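Local coordinates for protein nonaheme cytochrome c (Desulfovibrio desulfuricans, PDB 1DUW) that transfers electrons through its nine covalently attached c-type hemes, probably as part of a redox chain linked to hydrogenase, at residues T61-E66 against N72-D77; P139-Q144 against G148-D153. All coordinates share one frame; numbering follows the deposited sequence.

Interaction 1: T61-E66 against N72-D77; sequences TCHTTE and NFVTLD. With HEC (heme c), chain B.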
# COMPACT_ATOMS: atom_id res chain seq x y z
N THR A 61 -20.08 -7.31 13.68
CA THR A 61 -21.15 -8.05 14.34
C THR A 61 -20.61 -9.40 14.79
O THR A 61 -21.11 -10.00 15.73
CB THR A 61 -22.39 -8.26 13.45
OG1 THR A 61 -22.00 -8.83 12.19
CG2 THR A 61 -23.03 -6.91 13.20
N CYS A 62 -19.56 -9.85 14.11
CA CYS A 62 -18.91 -11.10 14.43
C CYS A 62 -17.46 -10.87 14.88
O CYS A 62 -16.98 -11.59 15.75
CB CYS A 62 -18.91 -12.04 13.22
SG CYS A 62 -20.55 -12.39 12.58
N HIS A 63 -16.80 -9.89 14.27
CA HIS A 63 -15.41 -9.57 14.60
C HIS A 63 -15.28 -8.38 15.53
O HIS A 63 -15.14 -7.23 15.13
CB HIS A 63 -14.63 -9.28 13.31
CG HIS A 63 -14.56 -10.47 12.41
ND1 HIS A 63 -13.92 -11.64 12.77
CD2 HIS A 63 -15.07 -10.68 11.17
CE1 HIS A 63 -14.02 -12.53 11.81
NE2 HIS A 63 -14.70 -11.95 10.85
N THR A 64 -15.33 -8.67 16.83
CA THR A 64 -15.18 -7.58 17.80
C THR A 64 -13.71 -7.49 18.15
O THR A 64 -12.97 -8.44 17.83
CB THR A 64 -16.08 -7.84 19.01
OG1 THR A 64 -15.82 -9.17 19.46
CG2 THR A 64 -17.55 -7.79 18.60
N THR A 65 -13.24 -6.41 18.78
CA THR A 65 -11.82 -6.33 19.09
C THR A 65 -11.32 -7.53 19.89
O THR A 65 -10.18 -7.95 19.68
CB THR A 65 -11.45 -5.06 19.89
OG1 THR A 65 -12.16 -5.04 21.14
CG2 THR A 65 -11.82 -3.79 19.13
N GLU A 66 -12.14 -8.07 20.78
CA GLU A 66 -11.73 -9.20 21.60
C GLU A 66 -11.85 -10.56 20.93
O GLU A 66 -11.10 -11.48 21.24
CB GLU A 66 -12.60 -9.25 22.86
CG GLU A 66 -12.32 -8.12 23.84
CD GLU A 66 -13.18 -6.91 23.51
OE1 GLU A 66 -14.09 -7.10 22.66
OE2 GLU A 66 -12.93 -5.84 24.09
N ASN A 72 -15.61 -16.90 15.21
CA ASN A 72 -14.60 -17.93 15.41
C ASN A 72 -13.43 -17.31 16.19
O ASN A 72 -12.29 -17.74 16.06
CB ASN A 72 -14.10 -18.47 14.07
CG ASN A 72 -14.24 -19.96 13.90
OD1 ASN A 72 -15.33 -20.44 13.61
ND2 ASN A 72 -13.10 -20.64 14.08
N PHE A 73 -13.76 -16.30 16.97
CA PHE A 73 -12.78 -15.60 17.79
C PHE A 73 -11.75 -14.85 16.95
O PHE A 73 -10.72 -14.43 17.48
CB PHE A 73 -12.14 -16.59 18.78
CG PHE A 73 -13.24 -17.01 19.77
CD1 PHE A 73 -13.94 -18.18 19.59
CD2 PHE A 73 -13.53 -16.19 20.85
CE1 PHE A 73 -14.95 -18.56 20.47
CE2 PHE A 73 -14.53 -16.56 21.74
CZ PHE A 73 -15.23 -17.73 21.55
N VAL A 74 -12.09 -14.67 15.67
CA VAL A 74 -11.25 -13.90 14.76
C VAL A 74 -11.49 -12.45 15.14
O VAL A 74 -12.60 -11.91 14.98
CB VAL A 74 -11.53 -14.14 13.28
CG1 VAL A 74 -10.76 -13.15 12.41
CG2 VAL A 74 -11.16 -15.57 12.89
N THR A 75 -10.48 -11.77 15.68
CA THR A 75 -10.75 -10.40 16.09
C THR A 75 -10.89 -9.40 14.95
O THR A 75 -10.57 -9.67 13.80
CB THR A 75 -9.57 -9.91 16.96
OG1 THR A 75 -8.41 -9.86 16.12
CG2 THR A 75 -9.28 -10.90 18.08
N LEU A 76 -11.35 -8.21 15.29
CA LEU A 76 -11.52 -7.07 14.39
C LEU A 76 -10.16 -6.74 13.80
O LEU A 76 -10.00 -6.50 12.61
CB LEU A 76 -12.15 -5.89 15.12
CG LEU A 76 -12.32 -4.57 14.37
CD1 LEU A 76 -13.32 -4.71 13.22
CD2 LEU A 76 -12.78 -3.48 15.32
N ASP A 77 -9.13 -6.77 14.66
CA ASP A 77 -7.77 -6.52 14.19
C ASP A 77 -7.40 -7.51 13.11
O ASP A 77 -6.90 -7.23 12.03
CB ASP A 77 -6.85 -6.60 15.41
CG ASP A 77 -5.40 -6.84 15.09
OD1 ASP A 77 -4.90 -6.28 14.09
OD2 ASP A 77 -4.74 -7.60 15.82
FE HEC B . -15.21 -12.77 8.86
CHA HEC B . -12.85 -15.23 9.42
CHB HEC B . -12.86 -10.84 7.30
CHC HEC B . -17.56 -10.30 8.40
CHD HEC B . -17.57 -14.68 10.54
NA HEC B . -13.25 -13.00 8.46
C1A HEC B . -12.48 -14.09 8.76
C2A HEC B . -11.16 -13.83 8.25
C3A HEC B . -11.17 -12.59 7.66
C4A HEC B . -12.50 -12.06 7.79
CMA HEC B . -10.02 -11.79 7.10
CAA HEC B . -10.10 -14.93 8.08
CBA HEC B . -9.06 -14.89 9.19
CGA HEC B . -7.93 -15.86 8.98
O1A HEC B . -8.08 -16.88 8.28
O2A HEC B . -6.96 -15.72 9.76
NB HEC B . -15.21 -10.93 8.03
C1B HEC B . -14.13 -10.34 7.43
C2B HEC B . -14.54 -9.06 6.92
C3B HEC B . -15.86 -8.89 7.23
C4B HEC B . -16.29 -10.09 7.93
CMB HEC B . -13.58 -8.03 6.36
CAB HEC B . -16.79 -7.77 6.81
CBB HEC B . -16.72 -7.35 5.34
NC HEC B . -17.15 -12.54 9.37
C1C HEC B . -17.92 -11.45 9.06
C2C HEC B . -19.25 -11.69 9.58
C3C HEC B . -19.25 -12.92 10.18
C4C HEC B . -17.89 -13.41 10.12
CMC HEC B . -20.41 -10.77 9.35
CAC HEC B . -20.26 -13.47 11.16
CBC HEC B . -21.59 -13.86 10.54
ND HEC B . -15.21 -14.57 9.79
C1D HEC B . -16.30 -15.16 10.36
C2D HEC B . -15.94 -16.51 10.71
C3D HEC B . -14.62 -16.67 10.39
C4D HEC B . -14.19 -15.48 9.69
CMD HEC B . -16.88 -17.45 11.43
CAD HEC B . -13.85 -17.98 10.27
CBD HEC B . -14.31 -18.82 9.08
CGD HEC B . -13.25 -19.84 8.67
O1D HEC B . -12.29 -19.98 9.47
O2D HEC B . -13.09 -20.02 7.44
O HOH W 1 -14.87 -12.74 16.60
O HOH W 2 -9.14 -6.36 17.73

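Interaction 2: P139-Q144 against G148-D153; sequences PEQMQQ and GKLPPD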
# COMPACT_ATOMS: atom_id res chain seq x y z
N PRO A 139 -15.88 13.42 20.47
CA PRO A 139 -15.67 12.30 21.40
C PRO A 139 -16.98 11.53 21.61
O PRO A 139 -16.97 10.30 21.70
CB PRO A 139 -15.26 12.96 22.72
CG PRO A 139 -14.75 14.30 22.34
CD PRO A 139 -15.51 14.70 21.11
N GLU A 140 -18.06 12.29 21.71
CA GLU A 140 -19.40 11.74 21.89
C GLU A 140 -19.75 10.82 20.72
O GLU A 140 -20.21 9.69 20.91
CB GLU A 140 -20.45 12.85 21.97
CG GLU A 140 -21.77 12.43 22.59
CD GLU A 140 -21.57 11.41 23.71
OE1 GLU A 140 -20.57 11.52 24.45
OE2 GLU A 140 -22.41 10.50 23.84
N GLN A 141 -19.54 11.30 19.50
CA GLN A 141 -19.85 10.47 18.32
C GLN A 141 -18.99 9.21 18.34
O GLN A 141 -19.39 8.09 18.01
CB GLN A 141 -19.65 11.29 17.07
CG GLN A 141 -20.58 12.51 16.96
CD GLN A 141 -20.31 13.23 15.66
OE1 GLN A 141 -21.23 13.50 14.87
NE2 GLN A 141 -19.05 13.54 15.40
N MET A 142 -17.73 9.43 18.78
CA MET A 142 -16.83 8.29 18.87
C MET A 142 -17.42 7.29 19.86
O MET A 142 -17.48 6.09 19.61
CB MET A 142 -15.43 8.70 19.33
CG MET A 142 -14.57 7.49 19.69
SD MET A 142 -14.08 6.59 18.21
CE MET A 142 -12.65 5.69 18.78
N GLN A 143 -17.86 7.81 21.01
CA GLN A 143 -18.46 6.93 22.01
C GLN A 143 -19.66 6.18 21.43
O GLN A 143 -19.74 4.96 21.59
CB GLN A 143 -18.88 7.74 23.24
CG GLN A 143 -17.69 8.18 24.10
CD GLN A 143 -16.89 6.98 24.60
OE1 GLN A 143 -17.42 6.08 25.25
NE2 GLN A 143 -15.60 6.96 24.30
N GLN A 144 -20.59 6.86 20.76
CA GLN A 144 -21.79 6.24 20.18
C GLN A 144 -21.43 5.24 19.08
O GLN A 144 -21.98 4.14 18.99
CB GLN A 144 -22.73 7.32 19.66
CG GLN A 144 -23.40 8.21 20.70
CD GLN A 144 -24.31 9.25 20.08
OE1 GLN A 144 -23.93 10.04 19.22
NE2 GLN A 144 -25.57 9.25 20.50
N GLY A 148 -22.10 1.26 18.82
CA GLY A 148 -23.02 0.91 17.74
C GLY A 148 -24.28 1.74 17.87
O GLY A 148 -25.38 1.38 17.45
N LYS A 149 -24.16 2.93 18.48
CA LYS A 149 -25.39 3.71 18.60
C LYS A 149 -25.33 5.01 17.85
O LYS A 149 -26.18 5.87 18.05
CB LYS A 149 -25.68 3.96 20.09
CG LYS A 149 -25.50 2.68 20.91
CD LYS A 149 -26.82 2.22 21.50
CE LYS A 149 -27.06 0.73 21.30
NZ LYS A 149 -28.43 0.36 21.76
N LEU A 150 -24.34 5.18 16.97
CA LEU A 150 -24.30 6.43 16.21
C LEU A 150 -25.38 6.37 15.14
O LEU A 150 -25.45 5.36 14.42
CB LEU A 150 -22.91 6.62 15.61
CG LEU A 150 -22.67 7.93 14.86
CD1 LEU A 150 -22.66 9.10 15.82
CD2 LEU A 150 -21.37 7.87 14.08
N PRO A 151 -26.24 7.38 14.99
CA PRO A 151 -27.28 7.37 13.96
C PRO A 151 -26.68 7.29 12.56
O PRO A 151 -25.70 7.98 12.27
CB PRO A 151 -27.99 8.71 14.11
CG PRO A 151 -27.63 9.20 15.47
CD PRO A 151 -26.30 8.60 15.81
N PRO A 152 -27.31 6.48 11.72
CA PRO A 152 -26.86 6.28 10.34
C PRO A 152 -26.61 7.61 9.65
O PRO A 152 -25.62 7.78 8.95
CB PRO A 152 -28.04 5.56 9.68
CG PRO A 152 -28.72 4.85 10.79
CD PRO A 152 -28.53 5.70 12.02
N ASP A 153 -27.51 8.57 9.86
CA ASP A 153 -27.26 9.86 9.19
C ASP A 153 -25.97 10.49 9.68
O ASP A 153 -25.27 11.09 8.85
CB ASP A 153 -28.45 10.80 9.31
CG ASP A 153 -28.94 11.20 10.68
OD1 ASP A 153 -28.48 10.68 11.73
OD2 ASP A 153 -29.83 12.09 10.73

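Interaction 1: T61-E66 against N72-D77
His63 and Leu76 bring the two backbones to within 4.6 Å of each other between CA atoms, where the chain folds back on itself and Leu76 N donates a 3.0 Å hydrogen bond to Thr64 O. Cys62 and His63 close a CXXCH heme-attachment motif begun by Cys59. Cys62 SG is bonded to heme carbon CAC. His63 NE2 ligates the heme iron FE at 2.2 Å, with His52 as the other axial ligand. With CG beside the backbone N and anti to the carbonyl carbon (chi1 -64°), the imidazole points NE2 at the iron and ND1 at Val74. His63 ND1 gives Val74 O a short, nearly straight hydrogen bond of 2.6 Å (174°); the acceptor is almost in the ring plane, while the donor stands 43° out of the carbonyl plane. Val74 also packs its own CB and CG1 against the CE1 corner of the His63 ring, CB to CE1 3.3 Å, while CG2 turns to the porphyrin. Beyond the ring, Leu76 CB lies against His63 O, a buried carbonyl without a polar partner in the model, and Thr75 CB rests on Thr65 O. Thr75 OG1 itself N-caps helix 76-81 by accepting from Arg78 N. Gripped at both imidazole nitrogens, His63 has its rotation fixed relative to the heme, and the Val74 carbonyl would probably make it a stronger electron donor to the iron.

Interaction 2: P139-Q144 against G148-D153
Leu150 carries its CG anti to the backbone N (chi1 -176°), which lays CD1 against the flank of helix 139-146, where Gln141 and Gln144, one turn apart, both hold CG beside the backbone N. The setting is a Schellman motif: Gly148, with a positive phi of 67°, is the first residue to leave the helical conformation. One of the backward bonds at this helix end runs from Lys149 N to Gln144 O, with an N-H...O angle of 161°; its modelled length of 2.5 Å is unusually short and so of doubtful precision. Gly148 N lies nearby, yet its angle to the same oxygen is poor. The side chain of Lys149 starts beside Gln144, CB to CB 4.5 Å, and then bends away from the helix. Gln144 and Leu150 together carry the packing. Leu150 CB sits over the backbone and CB of Gln144, and Leu150 CD1 reaches Gln141 CB at 3.9 Å, the two side chains meeting at a slant. The same leucine also touches Phe17 and, on helix 152-165, Asn155 and Leu158, so it is wedged where the two successive helices meet. Pro151 then takes the N-cap position of that second helix, completing a short connection between helices 139-146 and 152-165 at the protein surface. The extended Gln144 side chain crosses Leu150 at about a right angle, placing Gln144 OE1 3.7 Å from the Leu150 CD1 methyl.

The two contacts illustrate local chain reversal put to different uses. Interaction 1 is built around a cofactor: the reversal secures an axial histidine, and the side chain of Leu76, on the helix that starts there, is about 4 Å from a second heme. Asp77 extends the link by hydrogen bonding to His81, an axial ligand of a heme other than the one His63 binds. Interaction 2, later in the chain, joins two helices at the surface, away from the annotated sites; Gly148 is about 10 Å from a bound heme. The centres of interactions 1 and 2 are 20 Å apart, on the same side of the chain's centre. The nearest atoms of interactions 1 and 2 are about 9 Å apart and do not touch.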